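Long-range contacts in chromosome replication initiation inhibitor protein (Agrobacterium tumefaciens, PDB 3FD3), which probably acts as a LysR-type transcriptional regulator that binds DNA, and is represented here by its C-terminal effector-binding (LysR substrate-binding) domain: residues 5-10 and 52-57; 65-70 and 176-181; 15-20 and 194-199. All coordinates share one frame; numbering follows the deposited sequence.

Contact 1: residues 5-10 and 52-57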
loop_
_atom_site.group_PDB
_atom_site.type_symbol
_atom_site.label_atom_id
_atom_site.label_comp_id
_atom_site.label_asym_id
_atom_site.label_seq_id
_atom_site.Cartn_x
_atom_site.Cartn_y
_atom_site.Cartn_z
ATOM N N ASN A 5 13.478 -0.079 -14.557
ATOM C CA ASN A 5 13.362 0.479 -13.189
ATOM C C ASN A 5 12.680 1.860 -13.201
ATOM O O ASN A 5 13.219 2.828 -13.782
ATOM C CB ASN A 5 14.759 0.614 -12.569
ATOM C CG ASN A 5 15.498 -0.709 -12.467
ATOM O OD1 ASN A 5 14.897 -1.776 -12.375
ATOM N ND2 ASN A 5 16.829 -0.644 -12.512
ATOM N N ILE A 6 11.528 1.963 -12.547
ATOM C CA ILE A 6 10.701 3.162 -12.533
ATOM C C ILE A 6 10.303 3.449 -11.082
ATOM O O ILE A 6 10.053 2.530 -10.312
ATOM C CB ILE A 6 9.429 2.963 -13.375
ATOM C CG1 ILE A 6 9.756 2.569 -14.807
ATOM C CG2 ILE A 6 8.532 4.242 -13.405
ATOM C CD1 ILE A 6 8.502 1.897 -15.480
ATOM N N ALA A 7 10.312 4.709 -10.696
ATOM C CA ALA A 7 9.962 5.118 -9.344
ATOM C C ALA A 7 8.617 5.843 -9.369
ATOM O O ALA A 7 8.228 6.455 -10.368
ATOM C CB ALA A 7 11.037 6.036 -8.738
ATOM N N THR A 8 7.902 5.747 -8.242
ATOM C CA THR A 8 6.643 6.482 -8.057
ATOM C C THR A 8 6.494 6.766 -6.574
ATOM O O THR A 8 7.053 6.024 -5.734
ATOM C CB THR A 8 5.404 5.695 -8.550
ATOM O OG1 THR A 8 4.225 6.482 -8.307
ATOM C CG2 THR A 8 5.252 4.340 -7.846
ATOM N N ASN A 9 5.759 7.833 -6.265
ATOM C CA ASN A 9 5.294 8.060 -4.917
ATOM C C ASN A 9 4.174 7.074 -4.597
ATOM O O ASN A 9 3.484 6.589 -5.496
ATOM C CB ASN A 9 4.834 9.529 -4.708
ATOM C CG ASN A 9 3.681 9.976 -5.677
ATOM O OD1 ASN A 9 3.593 9.548 -6.813
ATOM N ND2 ASN A 9 2.880 10.929 -5.234
ATOM N N ALA A 10 3.966 6.796 -3.312
ATOM C CA ALA A 10 2.921 5.848 -2.909
ATOM C C ALA A 10 1.538 6.278 -3.360
ATOM O O ALA A 10 0.698 5.452 -3.726
ATOM C CB ALA A 10 2.917 5.644 -1.365
ATOM N N LEU A 52 15.242 4.685 -14.265
ATOM C CA LEU A 52 15.271 5.387 -15.549
ATOM C C LEU A 52 14.222 6.479 -15.672
ATOM O O LEU A 52 14.317 7.334 -16.546
ATOM C CB LEU A 52 15.068 4.395 -16.700
ATOM C CG LEU A 52 16.182 3.383 -16.842
ATOM C CD1 LEU A 52 15.898 2.441 -18.022
ATOM C CD2 LEU A 52 17.488 4.132 -17.048
ATOM N N ALA A 53 13.204 6.416 -14.840
ATOM C CA ALA A 53 12.073 7.313 -14.924
ATOM C C ALA A 53 11.322 7.297 -13.619
ATOM O O ALA A 53 11.424 6.338 -12.822
ATOM C CB ALA A 53 11.113 6.916 -16.062
ATOM N N ALA A 54 10.590 8.382 -13.377
ATOM C CA ALA A 54 9.887 8.530 -12.098
ATOM C C ALA A 54 8.733 9.510 -12.207
ATOM O O ALA A 54 8.849 10.545 -12.884
ATOM C CB ALA A 54 10.839 8.989 -11.002
ATOM N N VAL A 55 7.640 9.168 -11.509
ATOM C CA VAL A 55 6.596 10.104 -11.138
ATOM C C VAL A 55 7.049 10.707 -9.829
ATOM O O VAL A 55 7.329 9.976 -8.843
ATOM C CB VAL A 55 5.209 9.405 -10.979
ATOM C CG1 VAL A 55 4.165 10.378 -10.342
ATOM C CG2 VAL A 55 4.729 8.843 -12.316
ATOM N N THR A 56 7.124 12.027 -9.790
ATOM C CA THR A 56 7.640 12.749 -8.620
ATOM C C THR A 56 6.963 14.104 -8.479
ATOM O O THR A 56 6.523 14.690 -9.466
ATOM C CB THR A 56 9.150 12.931 -8.731
ATOM O OG1 THR A 56 9.643 13.662 -7.609
ATOM C CG2 THR A 56 9.511 13.655 -10.026
ATOM N N ALA A 57 6.890 14.604 -7.239
ATOM C CA ALA A 57 6.491 15.991 -6.995
ATOM C C ALA A 57 7.610 17.015 -7.269
ATOM O O ALA A 57 7.345 18.205 -7.232
ATOM C CB ALA A 57 5.958 16.157 -5.557
#
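Two neighbouring parallel strands of the central mixed sheet, in the LysR substrate-binding domain of periplasmic-binding-protein type, make up this contact. Strand 5-8 and strand 53-56 run in the same direction, their axes 5° apart. Three backbone hydrogen bonds join them. Leu52 N donates to Asn5 O over 2.8 Å, at the entry to the pair. Ala7 is then gripped twice: its N donates to Ala53 O at 2.9 Å, and its O accepts from Val55 N at 3.0 Å. The first two donors lie in the plane of the carbonyl they meet. Val55 N stands above the plane of the Ala7 carbonyl, 32° out of it. Ala7 CB and Ala54 CB touch at 3.7 Å on one face, where the side chain of Thr42, in helix 42-47, touches both methyls. On the other face Ile6 sets CG2 anti to its backbone N and lays it 3.6 Å from Ala53 O. Asn9, at the N-cap position before the next helix, has CG in the crowded position between N and carbonyl carbon (chi1 59°). Its OD1 comes 3.7 Å from Val55 CG1 and also hydrogen-bonds Ser12. Leu52 lines a pocket that holds a glycol polymer, probably from the crystallisation liquor. Ala53 N is buried without a partner. The pairing thus rests on backbone bonds centred on Ala7, and short side chains let one face lie close to helix 42-47.

Contact 2: residues 65-70 and 176-181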
loop_
_atom_site.group_PDB
_atom_site.type_symbol
_atom_site.label_atom_id
_atom_site.label_comp_id
_atom_site.label_asym_id
_atom_site.label_seq_id
_atom_site.Cartn_x
_atom_site.Cartn_y
_atom_site.Cartn_z
ATOM N N CYS A 65 17.755 14.962 -17.209
ATOM C CA CYS A 65 16.441 14.359 -17.407
ATOM C C CYS A 65 15.496 15.201 -18.236
ATOM O O CYS A 65 15.538 16.424 -18.183
ATOM C CB CYS A 65 15.739 14.093 -16.079
ATOM S SG CYS A 65 16.560 12.761 -15.144
ATOM N N ARG A 66 14.621 14.516 -18.974
ATOM C CA ARG A 66 13.498 15.175 -19.623
ATOM C C ARG A 66 12.360 15.210 -18.630
ATOM O O ARG A 66 12.107 14.201 -17.964
ATOM C CB ARG A 66 13.114 14.456 -20.890
ATOM C CG ARG A 66 14.255 14.545 -21.899
ATOM C CD ARG A 66 13.850 14.030 -23.253
ATOM N NE ARG A 66 15.001 13.983 -24.127
ATOM C CZ ARG A 66 14.983 13.536 -25.388
ATOM N NH1 ARG A 66 13.881 13.047 -25.932
ATOM N NH2 ARG A 66 16.085 13.541 -26.091
ATOM N N VAL A 67 11.682 16.350 -18.530
ATOM C CA VAL A 67 10.666 16.538 -17.481
ATOM C C VAL A 67 9.364 16.957 -18.138
ATOM O O VAL A 67 9.336 17.903 -18.943
ATOM C CB VAL A 67 11.082 17.597 -16.454
ATOM C CG1 VAL A 67 9.991 17.707 -15.362
ATOM C CG2 VAL A 67 12.442 17.230 -15.842
ATOM N N THR A 68 8.291 16.246 -17.822
ATOM C CA THR A 68 6.967 16.576 -18.334
ATOM C C THR A 68 5.966 16.747 -17.176
ATOM O O THR A 68 5.776 15.839 -16.383
ATOM C CB THR A 68 6.423 15.475 -19.293
ATOM O OG1 THR A 68 7.381 15.232 -20.326
ATOM C CG2 THR A 68 5.128 15.921 -19.933
ATOM N N PRO A 69 5.315 17.908 -17.085
ATOM C CA PRO A 69 4.275 18.024 -16.052
ATOM C C PRO A 69 3.083 17.129 -16.385
ATOM O O PRO A 69 2.680 17.046 -17.545
ATOM C CB PRO A 69 3.867 19.501 -16.097
ATOM C CG PRO A 69 4.838 20.176 -16.981
ATOM C CD PRO A 69 5.531 19.163 -17.821
ATOM N N LEU A 70 2.544 16.476 -15.365
ATOM C CA LEU A 70 1.480 15.499 -15.533
ATOM C C LEU A 70 0.115 16.029 -15.167
ATOM O O LEU A 70 -0.908 15.496 -15.643
ATOM C CB LEU A 70 1.795 14.277 -14.674
ATOM C CG LEU A 70 3.024 13.442 -15.075
ATOM C CD1 LEU A 70 3.393 12.483 -13.931
ATOM C CD2 LEU A 70 2.684 12.678 -16.352
ATOM N N PRO A 176 1.233 19.291 -7.644
ATOM C CA PRO A 176 1.564 19.008 -9.045
ATOM C C PRO A 176 2.551 17.849 -9.131
ATOM O O PRO A 176 3.458 17.754 -8.284
ATOM C CB PRO A 176 2.241 20.302 -9.521
ATOM C CG PRO A 176 1.813 21.339 -8.611
ATOM C CD PRO A 176 1.667 20.641 -7.253
ATOM N N LEU A 177 2.379 16.998 -10.141
ATOM C CA LEU A 177 3.260 15.861 -10.358
ATOM C C LEU A 177 3.971 15.972 -11.706
ATOM O O LEU A 177 3.479 16.617 -12.626
ATOM C CB LEU A 177 2.476 14.572 -10.318
ATOM C CG LEU A 177 1.845 14.189 -8.972
ATOM C CD1 LEU A 177 1.125 12.880 -9.190
ATOM C CD2 LEU A 177 2.927 14.077 -7.880
ATOM N N TYR A 178 5.137 15.341 -11.782
ATOM C CA TYR A 178 6.008 15.416 -12.947
ATOM C C TYR A 178 6.508 14.029 -13.302
ATOM O O TYR A 178 6.661 13.166 -12.444
ATOM C CB TYR A 178 7.205 16.328 -12.640
ATOM C CG TYR A 178 6.752 17.697 -12.275
ATOM C CD1 TYR A 178 6.554 18.665 -13.253
ATOM C CD2 TYR A 178 6.448 18.024 -10.957
ATOM C CE1 TYR A 178 6.076 19.906 -12.945
ATOM C CE2 TYR A 178 5.972 19.275 -10.638
ATOM C CZ TYR A 178 5.782 20.215 -11.635
ATOM O OH TYR A 178 5.320 21.482 -11.310
ATOM N N TRP A 179 6.758 13.820 -14.590
ATOM C CA TRP A 179 7.357 12.606 -15.101
ATOM C C TRP A 179 8.766 12.978 -15.561
ATOM O O TRP A 179 8.931 13.830 -16.472
ATOM C CB TRP A 179 6.517 12.126 -16.258
ATOM C CG TRP A 179 6.980 10.905 -17.003
ATOM C CD1 TRP A 179 7.268 10.833 -18.348
ATOM C CD2 TRP A 179 7.139 9.570 -16.499
ATOM N NE1 TRP A 179 7.617 9.541 -18.697
ATOM C CE2 TRP A 179 7.574 8.756 -17.583
ATOM C CE3 TRP A 179 7.022 8.989 -15.232
ATOM C CZ2 TRP A 179 7.857 7.391 -17.434
ATOM C CZ3 TRP A 179 7.289 7.624 -15.095
ATOM C CH2 TRP A 179 7.678 6.840 -16.196
ATOM N N GLN A 180 9.771 12.357 -14.950
ATOM C CA GLN A 180 11.190 12.640 -15.217
ATOM C C GLN A 180 11.758 11.384 -15.850
ATOM O O GLN A 180 11.489 10.290 -15.371
ATOM C CB GLN A 180 11.957 13.025 -13.955
ATOM C CG GLN A 180 11.513 14.351 -13.334
ATOM C CD GLN A 180 12.645 15.228 -12.789
ATOM O OE1 GLN A 180 13.791 15.154 -13.242
ATOM N NE2 GLN A 180 12.312 16.087 -11.819
ATOM N N VAL A 181 12.453 11.516 -16.981
ATOM C CA VAL A 181 12.994 10.362 -17.695
ATOM C C VAL A 181 14.438 10.612 -18.052
ATOM O O VAL A 181 14.792 11.690 -18.540
ATOM C CB VAL A 181 12.229 10.065 -19.008
ATOM C CG1 VAL A 181 12.768 8.794 -19.661
ATOM C CG2 VAL A 181 10.699 9.977 -18.725
HETATM O O HOH W 1 9.395 13.509 -19.558
#
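Strand 66-70 and strand 176-181 form an antiparallel ladder, and their side chains fill hollows on its two faces. Five backbone bonds set the register. Arg66 and Val181 exchange one pair, Thr68 and Trp179 a second, and Leu70 N donates to Leu177 O at 2.9 Å. On one face Val67 is the bump. Its CG2 lies 3.6 Å from Gln180 OE1, the two side chains pointing the same way, and its CG1 reaches Tyr178 CB at 4.1 Å. The Tyr178 ring lies obliquely beside Pro69, with Tyr178 CD1 3.7 Å from Pro69 CA. On the other face Leu70 fits its branched tip against the other strand: CD1 is 3.5 Å from Tyr178 C and CD2 is 3.9 Å from Trp179 CB. Val181 CG2 covers one face of the Trp179 indole near the rim, 3.0 Å above its plane. A water hydrogen-bonded to Thr68 OG1 donates to Trp179 O. Gln180 bends at chi2, and its amide hydrogen-bonds His58 O, Lys60 O and Val62 N. Strand 53-56 flanks 176-181 on its far edge, while helix 190-203 packs over the Thr68, Leu70 and Trp179 face, where Trp179 NE1 bonds Thr193.

Contact 3: residues 15-20 and 194-199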
loop_
_atom_site.group_PDB
_atom_site.type_symbol
_atom_site.label_atom_id
_atom_site.label_comp_id
_atom_site.label_asym_id
_atom_site.label_seq_id
_atom_site.Cartn_x
_atom_site.Cartn_y
_atom_site.Cartn_z
ATOM N N THR A 15 -3.322 5.079 -6.825
ATOM C CA THR A 15 -4.341 5.653 -7.661
ATOM C C THR A 15 -4.156 5.228 -9.138
ATOM O O THR A 15 -4.614 4.125 -9.512
ATOM C CB THR A 15 -4.463 7.192 -7.461
ATOM O OG1 THR A 15 -3.182 7.817 -7.619
ATOM C CG2 THR A 15 -5.034 7.525 -6.014
ATOM N N TRP A 16 -3.392 5.996 -9.899
ATOM C CA TRP A 16 -3.377 5.964 -11.375
ATOM C C TRP A 16 -2.151 5.318 -12.016
ATOM O O TRP A 16 -2.175 4.991 -13.218
ATOM C CB TRP A 16 -3.525 7.396 -11.925
ATOM C CG TRP A 16 -2.323 8.261 -11.642
ATOM C CD1 TRP A 16 -2.026 8.933 -10.479
ATOM C CD2 TRP A 16 -1.228 8.497 -12.520
ATOM N NE1 TRP A 16 -0.831 9.598 -10.603
ATOM C CE2 TRP A 16 -0.309 9.343 -11.842
ATOM C CE3 TRP A 16 -0.941 8.101 -13.829
ATOM C CZ2 TRP A 16 0.881 9.777 -12.424
ATOM C CZ3 TRP A 16 0.228 8.544 -14.400
ATOM C CH2 TRP A 16 1.136 9.355 -13.701
ATOM N N PHE A 17 -1.069 5.133 -11.263
ATOM C CA PHE A 17 0.218 4.780 -11.874
ATOM C C PHE A 17 0.191 3.447 -12.623
ATOM O O PHE A 17 0.692 3.362 -13.769
ATOM C CB PHE A 17 1.289 4.756 -10.780
ATOM C CG PHE A 17 2.687 4.358 -11.234
ATOM C CD1 PHE A 17 3.549 5.276 -11.784
ATOM C CD2 PHE A 17 3.126 3.075 -11.059
ATOM C CE1 PHE A 17 4.834 4.898 -12.170
ATOM C CE2 PHE A 17 4.416 2.716 -11.434
ATOM C CZ PHE A 17 5.243 3.632 -11.986
ATOM N N LEU A 18 -0.412 2.426 -12.002
ATOM C CA LEU A 18 -0.470 1.104 -12.620
ATOM C C LEU A 18 -1.410 1.063 -13.799
ATOM O O LEU A 18 -1.195 0.273 -14.722
ATOM C CB LEU A 18 -0.850 0.015 -11.608
ATOM C CG LEU A 18 0.232 -0.312 -10.597
ATOM C CD1 LEU A 18 -0.273 -1.403 -9.590
ATOM C CD2 LEU A 18 1.513 -0.744 -11.306
ATOM N N ASP A 19 -2.427 1.919 -13.801
ATOM C CA ASP A 19 -3.290 2.044 -14.971
ATOM C C ASP A 19 -2.480 2.481 -16.190
ATOM O O ASP A 19 -2.684 1.964 -17.284
ATOM C CB ASP A 19 -4.431 3.034 -14.716
ATOM C CG ASP A 19 -5.462 3.036 -15.826
ATOM O OD1 ASP A 19 -5.826 1.945 -16.323
ATOM O OD2 ASP A 19 -5.925 4.129 -16.200
ATOM N N ALA A 20 -1.556 3.423 -15.997
ATOM C CA ALA A 20 -0.654 3.861 -17.051
ATOM C C ALA A 20 0.374 2.800 -17.428
ATOM O O ALA A 20 0.566 2.496 -18.601
ATOM C CB ALA A 20 0.090 5.153 -16.613
ATOM N N ALA A 194 4.132 8.143 -23.308
ATOM C CA ALA A 194 2.843 8.473 -23.880
ATOM C C ALA A 194 1.720 7.992 -22.963
ATOM O O ALA A 194 0.747 8.690 -22.752
ATOM C CB ALA A 194 2.674 7.830 -25.289
ATOM N N ASN A 195 1.860 6.775 -22.460
ATOM C CA ASN A 195 0.857 6.201 -21.530
ATOM C C ASN A 195 0.799 6.909 -20.180
ATOM O O ASN A 195 -0.277 7.118 -19.636
ATOM C CB ASN A 195 1.093 4.692 -21.395
ATOM C CG ASN A 195 0.613 3.931 -22.617
ATOM O OD1 ASN A 195 -0.530 4.072 -23.003
ATOM N ND2 ASN A 195 1.484 3.178 -23.248
HETATM N N MSE A 196 1.949 7.310 -19.621
HETATM C CA MSE A 196 1.943 8.055 -18.359
HETATM C C MSE A 196 1.250 9.392 -18.564
HETATM O O MSE A 196 0.274 9.728 -17.877
HETATM C CB MSE A 196 3.352 8.292 -17.798
HETATM C CG MSE A 196 4.237 7.068 -17.684
HETATM SE SE MSE A 196 3.401 5.538 -16.766
HETATM C CE MSE A 196 3.362 6.364 -15.045
ATOM N N VAL A 197 1.742 10.163 -19.533
ATOM C CA VAL A 197 1.153 11.469 -19.780
ATOM C C VAL A 197 -0.323 11.413 -20.144
ATOM O O VAL A 197 -1.126 12.188 -19.606
ATOM C CB VAL A 197 2.001 12.266 -20.863
ATOM C CG1 VAL A 197 1.387 13.634 -21.134
ATOM C CG2 VAL A 197 3.445 12.400 -20.382
ATOM N N GLY A 198 -0.716 10.494 -21.028
ATOM C CA GLY A 198 -2.105 10.357 -21.432
ATOM C C GLY A 198 -3.053 9.942 -20.312
ATOM O O GLY A 198 -4.175 10.438 -20.202
ATOM N N THR A 199 -2.600 9.020 -19.478
ATOM C CA THR A 199 -3.400 8.560 -18.344
ATOM C C THR A 199 -3.550 9.678 -17.316
ATOM O O THR A 199 -4.650 9.909 -16.798
ATOM C CB THR A 199 -2.761 7.300 -17.695
ATOM O OG1 THR A 199 -2.614 6.262 -18.672
ATOM C CG2 THR A 199 -3.606 6.781 -16.515
#
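Trp16 has CG in the crowded position between its backbone N and carbonyl carbon (chi1 68°), which swings the indole toward helix 194-199. The CB of Phe17 points away from that helix, but CG lies anti to the backbone N (chi1 178°), which brings ring atoms CD1 and CE1 back to the contact. Met196, a selenomethionine, starts with CG anti to the carbonyl carbon and then bends at both chi2 and chi3 (-68° at the last). This fold of the chain brings CE against both aromatic rings and SE against Ala20. Met196 CE lies 3.4 Å from Phe17 CD1 and 3.9 Å from Trp16 CZ3. The Trp16 and Met196 side chains cross at about a right angle. SE stands 5.4 Å from the centroid of the Phe17 ring, oblique to it, in a Met-aromatic contact. The same SE comes within 3.3 Å of Ala20 CB, a close approach in this one of two modelled conformers.

Thr199 packs one turn further along. Its CG2 is anti to the backbone N and meets the Trp16 ring at its edge, 4.0 Å from CE3. Thr199 CG2 also comes 3.5 Å from Asp19 OD2, in the conformer given. Thr199 OG1 lies 3.6 Å from Ala20 CB and donates to Asn195 O at 2.7 Å. That carbonyl also accepts from Thr199 N. Lys23 is a further partner of Thr199 OG1. No hydrogen bond links the two segments. Val55 of the sheet touches Trp16, Phe17 and Met196. Leu18 packs on Gly136 of the second subunit. The contact is mainly apolar packing of the start of helix 17-26 and Trp16 against helix 190-203, on one face of the central sheet, in keeping with the layered alpha/beta architecture of a LysR effector-binding domain.

How the contacts relate
All three contacts lie in the same part of the LysR substrate-binding domain. Contacts 1 and 2 are both strand pairs of the mixed sheet, with centres 9 Å apart. Strands 53-56 and 165-181 adjoin there, and Thr56 O and Ala54 O probably bond Tyr178 N and Gln180 N. Contact 3 packs helices 17-26 and 190-203 against that sheet, about 12 Å from contact 1 and 13 Å from contact 2, centre to centre. Along the chain, contact 1 closes before contact 2 opens, contact 3 crosses contact 1, and contact 2 nests inside contact 3. Early and late parts of the chain thus build one shared core.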